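Local coordinates for 5-carboxyvanillate decarboxylase (Sphingomonas paucimobilis, PDB 4L6D), which probably catalyses the manganese-dependent decarboxylation of 5-carboxyvanillate to vanillate, within an amidohydrolase fold, at residues Ala177-Lys180 with Gln181-Arg184; Ser276-Ala279 with Leu280-Ser283. All blocks are in the same frame, centred on the assembly; numbering follows the deposited sequence.

Contact 1 of 2, residues Ala177-Lys180 with Gln181-Arg184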
loop_
_atom_site.group_PDB
_atom_site.type_symbol
_atom_site.label_atom_id
_atom_site.label_comp_id
_atom_site.label_asym_id
_atom_site.label_seq_id
_atom_site.Cartn_x
_atom_site.Cartn_y
_atom_site.Cartn_z
ATOM N N ALA A 177 -10.448 8.965 -5.441
ATOM C CA ALA A 177 -9.303 8.763 -6.316
ATOM C C ALA A 177 -8.069 9.509 -5.798
ATOM O O ALA A 177 -8.191 10.559 -5.150
ATOM C CB ALA A 177 -9.640 9.218 -7.739
ATOM N N PRO A 178 -6.873 8.970 -6.094
ATOM C CA PRO A 178 -5.607 9.652 -5.814
ATOM C C PRO A 178 -5.642 11.158 -6.094
ATOM O O PRO A 178 -6.085 11.587 -7.162
ATOM C CB PRO A 178 -4.643 8.952 -6.760
ATOM C CG PRO A 178 -5.150 7.518 -6.745
ATOM C CD PRO A 178 -6.653 7.621 -6.654
ATOM N N SER A 179 -5.161 11.939 -5.131
ATOM C CA SER A 179 -5.102 13.395 -5.262
ATOM C C SER A 179 -4.115 13.811 -6.336
ATOM O O SER A 179 -3.375 12.988 -6.884
ATOM C CB SER A 179 -4.663 14.036 -3.944
ATOM O OG SER A 179 -3.255 13.909 -3.782
ATOM N N LYS A 180 -4.072 15.109 -6.609
ATOM C CA LYS A 180 -3.175 15.631 -7.634
ATOM C C LYS A 180 -1.709 15.434 -7.255
ATOM O O LYS A 180 -0.831 15.468 -8.118
ATOM C CB LYS A 180 -3.478 17.103 -7.943
ATOM C CG LYS A 180 -4.797 17.337 -8.664
ATOM C CD LYS A 180 -5.041 18.818 -8.915
ATOM C CE LYS A 180 -6.366 19.001 -9.640
ATOM N NZ LYS A 180 -6.554 20.389 -10.129
ATOM N N GLN A 181 -1.444 15.199 -5.976
ATOM C CA GLN A 181 -0.081 14.948 -5.536
ATOM C C GLN A 181 0.448 13.642 -6.105
ATOM O O GLN A 181 1.658 13.489 -6.291
ATOM C CB GLN A 181 -0.019 14.900 -4.012
ATOM C CG GLN A 181 -0.464 16.206 -3.356
ATOM C CD GLN A 181 0.030 16.327 -1.928
ATOM O OE1 GLN A 181 1.164 15.955 -1.619
ATOM N NE2 GLN A 181 -0.809 16.863 -1.052
ATOM N N ILE A 182 -0.451 12.696 -6.371
ATOM C CA ILE A 182 -0.030 11.350 -6.757
ATOM C C ILE A 182 -0.732 10.789 -7.999
ATOM O O ILE A 182 -0.405 9.687 -8.443
ATOM C CB ILE A 182 -0.198 10.338 -5.592
ATOM C CG1 ILE A 182 -1.648 10.334 -5.081
ATOM C CG2 ILE A 182 0.759 10.675 -4.463
ATOM C CD1 ILE A 182 -2.005 9.116 -4.223
ATOM N N ASP A 183 -1.678 11.526 -8.575
ATOM C CA ASP A 183 -2.525 10.920 -9.604
ATOM C C ASP A 183 -1.860 10.526 -10.925
ATOM O O ASP A 183 -2.409 9.707 -11.652
ATOM C CB ASP A 183 -3.809 11.735 -9.862
ATOM C CG ASP A 183 -3.542 13.120 -10.430
ATOM O OD1 ASP A 183 -2.456 13.383 -10.978
ATOM O OD2 ASP A 183 -4.452 13.961 -10.331
ATOM N N ARG A 184 -0.692 11.090 -11.235
ATOM C CA ARG A 184 -0.012 10.794 -12.499
ATOM C C ARG A 184 0.212 9.292 -12.707
ATOM O O ARG A 184 0.149 8.801 -13.836
ATOM C CB ARG A 184 1.326 11.537 -12.579
ATOM C CG ARG A 184 1.231 12.990 -13.019
ATOM C CD ARG A 184 2.601 13.686 -12.944
ATOM N NE ARG A 184 3.655 12.934 -13.631
ATOM C CZ ARG A 184 4.959 13.185 -13.510
ATOM N NH1 ARG A 184 5.379 14.171 -12.726
ATOM N NH2 ARG A 184 5.848 12.448 -14.167
HETATM O O HOH W 1 -6.558 13.856 -8.661
HETATM O O HOH W 2 0.914 13.342 -9.696
HETATM O O HOH W 3 -1.399 15.861 -10.807
#
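The carboxylate of D183 turns one face toward the chain just before it: K180 CA and S179 O both lie a little over 3 Å above its plane, and D183 OD2 comes to 3.4 Å from K180 CA. Its two oxygens meet different waters. One lies 2.7 Å from D183 OD2 and also touches P178 O; the other, donating to D183 OD1 at 2.7 Å, donates to K180 O as well, so D183 OD1 is tied through water to K180 O, while the water beside D183 OD2 and P178 O is shared among more acceptors than it has protons. D183 CG, set between its own backbone N and carbonyl carbon (chi1 64°), brings the group over this turn. The ring of P178 takes a different neighbour, I182, whose CD1 packs 3.7 Å from P178 CB.

S179 organises the backbone. Its OG accepts from Q181 N at 3.1 Å, an ST turn, and its O accepts from I182 N at 3.0 Å, with the donor 52° above the carbonyl plane, closing a beta turn. A weak bond from D183 N to the same oxygen extends the curl. S179 OG also bonds to Y151 OH.

The turn belongs to the loop between strand 171-174 and helix 197-211. E201 of that helix bonds to S179 N and D149, in the loop after strand 140-144, holds K180 N and Q181 NE2, while Q181 and I182 pack on A185 of the second subunit.

Contact 2 of 2, residues Ser276-Ala279 with Leu280-Ser283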
loop_
_atom_site.group_PDB
_atom_site.type_symbol
_atom_site.label_atom_id
_atom_site.label_comp_id
_atom_site.label_asym_id
_atom_site.label_seq_id
_atom_site.Cartn_x
_atom_site.Cartn_y
_atom_site.Cartn_z
ATOM N N SER A 276 -11.637 -12.017 2.271
ATOM C CA SER A 276 -10.578 -13.002 2.441
ATOM C C SER A 276 -10.519 -13.472 3.881
ATOM O O SER A 276 -10.246 -12.685 4.780
ATOM C CB SER A 276 -9.231 -12.365 2.087
ATOM O OG SER A 276 -8.159 -13.171 2.563
ATOM N N HIS A 277 -10.772 -14.756 4.111
ATOM C CA HIS A 277 -10.648 -15.273 5.474
ATOM C C HIS A 277 -9.229 -15.113 6.017
ATOM O O HIS A 277 -9.041 -14.873 7.210
ATOM C CB HIS A 277 -11.072 -16.735 5.543
ATOM C CG HIS A 277 -12.540 -16.941 5.351
ATOM N ND1 HIS A 277 -13.067 -18.123 4.876
ATOM C CD2 HIS A 277 -13.595 -16.121 5.584
ATOM C CE1 HIS A 277 -14.383 -18.019 4.817
ATOM N NE2 HIS A 277 -14.729 -16.811 5.227
ATOM N N ALA A 278 -8.230 -15.250 5.153
ATOM C CA ALA A 278 -6.841 -15.128 5.592
ATOM C C ALA A 278 -6.528 -13.711 6.048
ATOM O O ALA A 278 -5.854 -13.518 7.061
ATOM C CB ALA A 278 -5.881 -15.537 4.470
ATOM N N ALA A 279 -6.996 -12.720 5.290
ATOM C CA ALA A 279 -6.744 -11.329 5.642
ATOM C C ALA A 279 -7.540 -10.961 6.888
ATOM O O ALA A 279 -7.089 -10.163 7.710
ATOM C CB ALA A 279 -7.110 -10.392 4.484
ATOM N N LEU A 280 -8.732 -11.539 7.016
ATOM C CA LEU A 280 -9.573 -11.291 8.195
ATOM C C LEU A 280 -8.883 -11.838 9.440
ATOM O O LEU A 280 -8.794 -11.144 10.464
ATOM C CB LEU A 280 -10.951 -11.951 8.034
ATOM C CG LEU A 280 -11.858 -11.928 9.271
ATOM C CD1 LEU A 280 -12.165 -10.495 9.674
ATOM C CD2 LEU A 280 -13.150 -12.698 9.017
ATOM N N ARG A 281 -8.395 -13.075 9.352
ATOM C CA ARG A 281 -7.673 -13.699 10.457
ATOM C C ARG A 281 -6.432 -12.901 10.866
ATOM O O ARG A 281 -6.183 -12.702 12.058
ATOM C CB ARG A 281 -7.284 -15.137 10.094
ATOM C CG ARG A 281 -8.373 -16.162 10.363
ATOM C CD ARG A 281 -7.920 -17.587 10.026
ATOM N NE ARG A 281 -8.297 -17.995 8.672
ATOM C CZ ARG A 281 -7.456 -18.083 7.646
ATOM N NH1 ARG A 281 -7.898 -18.456 6.449
ATOM N NH2 ARG A 281 -6.170 -17.803 7.813
ATOM N N TYR A 282 -5.660 -12.448 9.878
ATOM C CA TYR A 282 -4.475 -11.630 10.126
ATOM C C TYR A 282 -4.858 -10.339 10.880
ATOM O O TYR A 282 -4.216 -9.950 11.864
ATOM C CB TYR A 282 -3.762 -11.282 8.797
ATOM C CG TYR A 282 -2.681 -10.244 9.024
ATOM C CD1 TYR A 282 -1.391 -10.626 9.373
ATOM C CD2 TYR A 282 -2.970 -8.883 8.964
ATOM C CE1 TYR A 282 -0.419 -9.688 9.640
ATOM C CE2 TYR A 282 -2.007 -7.934 9.239
ATOM C CZ TYR A 282 -0.738 -8.339 9.578
ATOM O OH TYR A 282 0.234 -7.409 9.864
ATOM N N SER A 283 -5.918 -9.684 10.423
ATOM C CA SER A 283 -6.328 -8.411 11.010
ATOM C C SER A 283 -6.807 -8.568 12.449
ATOM O O SER A 283 -6.454 -7.768 13.326
ATOM C CB SER A 283 -7.401 -7.744 10.149
ATOM O OG SER A 283 -6.850 -7.476 8.868
#
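S283 reaches back one helical turn to A279. S283 CB lies 3.4 Å from A279 O, and S283 OG, placed beside its own backbone N and anti to the carbonyl carbon (chi1 -62°), donates to that oxygen at 2.9 Å. S283 N donates to it as well, at 3.0 Å, and the two donors approach from opposite faces of the carbonyl plane, each tilted out of it by about 30°. A279 O is therefore gripped twice by one residue. With an alanine here, the hydroxyl donor would be lost, and A279 O would probably keep just the backbone N-H of this residue, with a small gap beside F234 of the second subunit, on which S283 packs.

Farther back, S276 OG accepts from A279 N at 3.0 Å and 165°, which makes S276 the N-cap; the same hydroxyl also forms a weak bond to a bound vanillate. S276 O accepts from L280 N at 2.9 Å, the first of a run of i to i+4 bonds continued by R281 N to H277 O and Y282 N to A278 O. In the conformer given, one of two deposited, the R281 guanidinium lies with one face over H277 O and A278 CA, and its NH2 forms a salt bridge to E285 of the second subunit. H277 NE2 bonds to F309 O, and Y282 OH to P233 O.

The arrangement is a serine-capped helix start, here that of helix 277-287, which links parallel strands 267-270 and 292-293 in a beta-alpha-beta unit of the amidohydrolase barrel.

Overall arrangement
Contact 1 precedes contact 2 along the chain, and they do not touch: their centres are 29 Å apart and their nearest atoms about 21 Å. Each follows a different strand of the same parallel sheet, contact 1 in the loop after strand 171-174 and contact 2 on the helix after strand 267-270, with strand 223-225 between those two in the sheet. In contact 1 the P178 side chain is about 13 Å from a manganese ion and about 11 Å from the side chain of its ligand H174. Both contacts meet the second subunit, so two separate parts of one barrel, a loop turn and a helix start, contribute to the dimer interface.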